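S-adenosyl-L-methionine methyl transferase (Ruegeria pomeroyi DSS-3, PDB 3IHT) binds S-adenosylmethionine and probably transfers its methyl group to an acceptor, as expected of a Rossmann-like methyltransferase. Local coordinates at residues S146-L157 with G166-G174. Residues are numbered along the deposited sequence; the frame is centred on the assembly and turned at random.
With NI (nickel (II) ion), chain D.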
loop_
_atom_site.group_PDB
_atom_site.type_symbol
_atom_site.label_atom_id
_atom_site.label_comp_id
_atom_site.label_asym_id
_atom_site.label_seq_id
_atom_site.Cartn_x
_atom_site.Cartn_y
_atom_site.Cartn_z
ATOM N N SER A 146 -3.784 -8.311 10.716
ATOM C CA SER A 146 -3.687 -6.872 10.709
ATOM C C SER A 146 -4.805 -6.229 11.540
ATOM O O SER A 146 -4.886 -5.001 11.599
ATOM C CB SER A 146 -3.672 -6.337 9.269
ATOM O OG SER A 146 -4.661 -6.951 8.461
ATOM N N ASP A 147 -5.627 -7.057 12.219
ATOM C CA ASP A 147 -6.625 -6.601 13.194
ATOM C C ASP A 147 -6.395 -7.318 14.534
ATOM O O ASP A 147 -6.143 -8.514 14.542
ATOM C CB ASP A 147 -8.031 -7.036 12.711
ATOM C CG ASP A 147 -8.464 -6.400 11.360
ATOM O OD1 ASP A 147 -8.617 -5.163 11.382
ATOM O OD2 ASP A 147 -8.683 -7.145 10.334
ATOM N N ARG A 148 -6.512 -6.602 15.646
ATOM C CA ARG A 148 -6.566 -7.227 16.956
ATOM C C ARG A 148 -7.682 -8.286 17.039
ATOM O O ARG A 148 -8.793 -8.023 16.604
ATOM C CB ARG A 148 -6.797 -6.203 18.041
ATOM C CG ARG A 148 -6.705 -6.828 19.430
ATOM C CD ARG A 148 -6.970 -5.851 20.518
ATOM N NE ARG A 148 -6.005 -4.765 20.483
ATOM C CZ ARG A 148 -4.824 -4.742 21.110
ATOM N NH1 ARG A 148 -4.388 -5.772 21.830
ATOM N NH2 ARG A 148 -4.056 -3.656 20.977
HETATM N N MSE A 149 -7.366 -9.469 17.571
HETATM C CA MSE A 149 -8.278 -10.592 17.529
HETATM C C MSE A 149 -8.854 -10.879 18.913
HETATM O O MSE A 149 -8.419 -10.304 19.907
HETATM C CB MSE A 149 -7.572 -11.820 16.964
HETATM C CG MSE A 149 -6.973 -11.605 15.609
HETATM SE SE MSE A 149 -8.260 -11.069 14.195
HETATM C CE MSE A 149 -8.918 -12.830 13.770
ATOM N N TYR A 150 -9.865 -11.738 18.955
ATOM C CA TYR A 150 -10.594 -12.040 20.156
ATOM C C TYR A 150 -10.672 -13.541 20.379
ATOM O O TYR A 150 -11.736 -14.150 20.247
ATOM C CB TYR A 150 -12.005 -11.462 20.007
ATOM C CG TYR A 150 -12.062 -9.939 19.902
ATOM C CD1 TYR A 150 -11.857 -9.294 18.701
ATOM C CD2 TYR A 150 -12.376 -9.158 21.023
ATOM C CE1 TYR A 150 -11.923 -7.915 18.598
ATOM C CE2 TYR A 150 -12.466 -7.782 20.921
ATOM C CZ TYR A 150 -12.231 -7.166 19.733
ATOM O OH TYR A 150 -12.342 -5.792 19.642
ATOM N N PHE A 151 -9.532 -14.151 20.688
ATOM C CA PHE A 151 -9.417 -15.594 20.820
ATOM C C PHE A 151 -9.647 -16.073 22.258
ATOM O O PHE A 151 -9.519 -15.292 23.189
ATOM C CB PHE A 151 -8.030 -16.056 20.366
ATOM C CG PHE A 151 -7.779 -15.864 18.907
ATOM C CD1 PHE A 151 -8.636 -16.446 17.968
ATOM C CD2 PHE A 151 -6.707 -15.120 18.457
ATOM C CE1 PHE A 151 -8.409 -16.283 16.591
ATOM C CE2 PHE A 151 -6.472 -14.986 17.085
ATOM C CZ PHE A 151 -7.341 -15.553 16.160
ATOM N N GLU A 152 -10.012 -17.340 22.401
ATOM C CA GLU A 152 -10.249 -17.950 23.727
ATOM C C GLU A 152 -8.983 -18.556 24.331
ATOM O O GLU A 152 -8.732 -18.436 25.536
ATOM C CB GLU A 152 -11.294 -19.064 23.584
ATOM C CG GLU A 152 -12.694 -18.590 23.335
ATOM C CD GLU A 152 -13.312 -17.965 24.560
ATOM O OE1 GLU A 152 -12.708 -18.025 25.669
ATOM O OE2 GLU A 152 -14.425 -17.425 24.427
ATOM N N GLY A 153 -8.208 -19.230 23.493
ATOM C CA GLY A 153 -7.099 -20.068 23.917
ATOM C C GLY A 153 -5.733 -19.649 23.395
ATOM O O GLY A 153 -4.714 -19.973 24.022
ATOM N N LEU A 154 -5.679 -18.920 22.280
ATOM C CA LEU A 154 -4.397 -18.544 21.666
ATOM C C LEU A 154 -3.727 -17.409 22.448
ATOM O O LEU A 154 -4.388 -16.462 22.878
ATOM C CB LEU A 154 -4.585 -18.154 20.214
ATOM C CG LEU A 154 -5.354 -19.117 19.302
ATOM C CD1 LEU A 154 -5.388 -18.569 17.893
ATOM C CD2 LEU A 154 -4.815 -20.554 19.323
ATOM N N GLU A 155 -2.431 -17.541 22.659
ATOM C CA GLU A 155 -1.620 -16.595 23.422
ATOM C C GLU A 155 -1.020 -15.568 22.469
ATOM O O GLU A 155 -0.532 -15.930 21.397
ATOM C CB GLU A 155 -0.499 -17.355 24.173
ATOM C CG GLU A 155 0.514 -18.114 23.278
ATOM C CD GLU A 155 1.620 -18.891 24.021
ATOM O OE1 GLU A 155 2.151 -18.370 25.032
ATOM O OE2 GLU A 155 1.986 -20.004 23.557
ATOM N N GLU A 156 -1.058 -14.287 22.842
ATOM C CA GLU A 156 -0.442 -13.271 22.029
ATOM C C GLU A 156 1.074 -13.325 22.272
ATOM O O GLU A 156 1.526 -13.388 23.423
ATOM C CB GLU A 156 -0.985 -11.847 22.331
ATOM C CG GLU A 156 -0.495 -10.836 21.324
ATOM C CD GLU A 156 -1.008 -9.413 21.473
ATOM O OE1 GLU A 156 -1.823 -9.141 22.360
ATOM O OE2 GLU A 156 -0.560 -8.547 20.663
ATOM N N LEU A 157 1.840 -13.240 21.197
ATOM C CA LEU A 157 3.286 -13.206 21.232
ATOM C C LEU A 157 3.816 -11.796 21.010
ATOM O O LEU A 157 3.203 -10.980 20.290
ATOM C CB LEU A 157 3.870 -14.126 20.158
ATOM C CG LEU A 157 3.476 -15.600 20.219
ATOM C CD1 LEU A 157 4.313 -16.343 19.127
ATOM C CD2 LEU A 157 3.718 -16.156 21.603
ATOM N N GLY A 166 0.561 -2.342 17.085
ATOM C CA GLY A 166 -0.796 -1.960 16.685
ATOM C C GLY A 166 -1.142 -2.235 15.228
ATOM O O GLY A 166 -2.323 -2.133 14.857
ATOM N N ARG A 167 -0.158 -2.576 14.392
ATOM C CA ARG A 167 -0.403 -2.832 12.959
ATOM C C ARG A 167 -0.710 -4.281 12.636
ATOM O O ARG A 167 -1.732 -4.561 12.011
ATOM C CB ARG A 167 0.774 -2.380 12.084
ATOM C CG ARG A 167 1.008 -0.900 12.150
ATOM C CD ARG A 167 0.018 -0.089 11.309
ATOM N NE ARG A 167 -1.355 -0.059 11.812
ATOM C CZ ARG A 167 -1.781 0.613 12.869
ATOM N NH1 ARG A 167 -0.950 1.337 13.603
ATOM N NH2 ARG A 167 -3.067 0.543 13.195
ATOM N N CYS A 168 0.166 -5.180 13.043
ATOM C CA CYS A 168 -0.082 -6.644 13.029
ATOM C C CYS A 168 0.015 -7.217 14.458
ATOM O O CYS A 168 0.644 -6.664 15.346
ATOM C CB CYS A 168 0.851 -7.434 12.035
ATOM S SG CYS A 168 0.554 -7.097 10.271
ATOM N N PHE A 169 -0.645 -8.350 14.657
ATOM C CA PHE A 169 -0.734 -9.048 15.927
ATOM C C PHE A 169 -0.429 -10.526 15.661
ATOM O O PHE A 169 -0.829 -11.072 14.615
ATOM C CB PHE A 169 -2.149 -8.928 16.505
ATOM C CG PHE A 169 -2.546 -7.519 16.783
ATOM C CD1 PHE A 169 -3.045 -6.717 15.769
ATOM C CD2 PHE A 169 -2.412 -7.002 18.064
ATOM C CE1 PHE A 169 -3.400 -5.389 16.025
ATOM C CE2 PHE A 169 -2.769 -5.685 18.336
ATOM C CZ PHE A 169 -3.237 -4.873 17.305
ATOM N N ILE A 170 0.281 -11.152 16.596
ATOM C CA ILE A 170 0.672 -12.559 16.439
ATOM C C ILE A 170 0.162 -13.381 17.614
ATOM O O ILE A 170 0.340 -12.997 18.761
ATOM C CB ILE A 170 2.190 -12.743 16.340
ATOM C CG1 ILE A 170 2.786 -11.853 15.249
ATOM C CG2 ILE A 170 2.525 -14.274 16.121
ATOM C CD1 ILE A 170 4.365 -11.852 15.223
ATOM N N TYR A 171 -0.487 -14.510 17.313
ATOM C CA TYR A 171 -1.018 -15.395 18.327
ATOM C C TYR A 171 -0.554 -16.821 18.079
ATOM O O TYR A 171 -0.244 -17.193 16.945
ATOM C CB TYR A 171 -2.536 -15.344 18.358
ATOM C CG TYR A 171 -3.113 -13.956 18.471
ATOM C CD1 TYR A 171 -3.310 -13.180 17.333
ATOM C CD2 TYR A 171 -3.443 -13.404 19.710
ATOM C CE1 TYR A 171 -3.831 -11.910 17.416
ATOM C CE2 TYR A 171 -3.951 -12.122 19.785
ATOM C CZ TYR A 171 -4.154 -11.398 18.648
ATOM O OH TYR A 171 -4.669 -10.138 18.720
ATOM N N ARG A 172 -0.491 -17.620 19.142
ATOM C CA ARG A 172 0.014 -18.991 19.037
ATOM C C ARG A 172 -0.884 -19.984 19.762
ATOM O O ARG A 172 -1.382 -19.693 20.851
ATOM C CB ARG A 172 1.417 -19.074 19.652
ATOM C CG ARG A 172 2.047 -20.484 19.623
ATOM C CD ARG A 172 3.535 -20.427 19.973
ATOM N NE ARG A 172 3.765 -20.017 21.352
ATOM C CZ ARG A 172 4.934 -19.591 21.844
ATOM N NH1 ARG A 172 6.002 -19.489 21.064
ATOM N NH2 ARG A 172 5.029 -19.225 23.121
ATOM N N ARG A 173 -1.073 -21.164 19.173
ATOM C CA ARG A 173 -1.732 -22.262 19.880
ATOM C C ARG A 173 -0.683 -22.997 20.699
ATOM O O ARG A 173 0.211 -23.644 20.147
ATOM C CB ARG A 173 -2.365 -23.262 18.933
ATOM C CG ARG A 173 -3.150 -24.297 19.697
ATOM C CD ARG A 173 -3.851 -25.307 18.815
ATOM N NE ARG A 173 -4.306 -26.432 19.655
ATOM C CZ ARG A 173 -4.788 -27.586 19.202
ATOM N NH1 ARG A 173 -4.928 -27.820 17.908
ATOM N NH2 ARG A 173 -5.132 -28.518 20.075
ATOM N N GLY A 174 -0.749 -22.830 22.007
ATOM C CA GLY A 174 0.209 -23.457 22.904
ATOM C C GLY A 174 0.011 -24.951 23.046
ATOM O O GLY A 174 -0.855 -25.659 22.486
ATOM O OXT GLY A 174 0.781 -25.549 23.788
HETATM NI NI NI D . -15.446 -16.604 25.868
HETATM O O HOH W 1 -4.578 -3.000 13.389
HETATM O O HOH W 2 -4.432 -8.979 21.135
HETATM O O HOH W 3 -2.168 -21.188 23.698
HETATM O O HOH W 4 1.289 -9.571 18.762
HETATM O O HOH W 5 -14.421 -14.952 27.455
#
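Glu155 and Arg172 form an antiparallel hydrogen-bonded pair, Arg172 N to Glu155 O at 2.8 Å and Glu155 N to Arg172 O, after which Glu156 faces Tyr171 as a non-hydrogen-bonded pair; the short strands 155-157 and 169-172 run at 132° to one another. On one face of this ribbon the same two residues also pair through their side chains, which lie side by side. Arg172 NE and NH2 both donate to the single oxygen Glu155 OE2, NE at 2.8 Å; the oxygen sits in the guanidinium plane but is itself met from above the carboxylate plane, the two flat groups being turned 67° apart. Leu157 CD2 rests over the centre of the guanidinium, 3.7 Å from Arg172 CZ, packing against that face and restricting the group's rotation.

On the other face, the Tyr171 ring packs against Met149, Phe151 and Glu156. With CG anti to the carbonyl carbon, the ring extends toward the loop, where Tyr171 OH accepts a nearly straight bond from Met149 N (3.0 Å, 169°). Phe151 directs its edge at one face of Tyr171 in a T-shaped stack, centroids 5.1 Å apart, while Met149 CG touches Tyr171 CE1. A water links Tyr171 OH to Glu156 OE1. Farther along, Arg148 CB makes a CH-pi contact over the Phe169 ring, 4.0 Å from its centroid, and the bend at chi3 brings the guanidinium round so that Phe169 CE2 lies over its face, the two planes well inclined.

After strand 141-145, whose Met143 packs against Met149 and Phe151, the chain passes through loop 146-154 to edge strand 155-157 and turns back along 169-172. This last strand, inserted antiparallel between the other two, is the reversed strand 7 that marks the class I (Rossmann-like) methyltransferase fold, order 3-2-1-4-5-7-6.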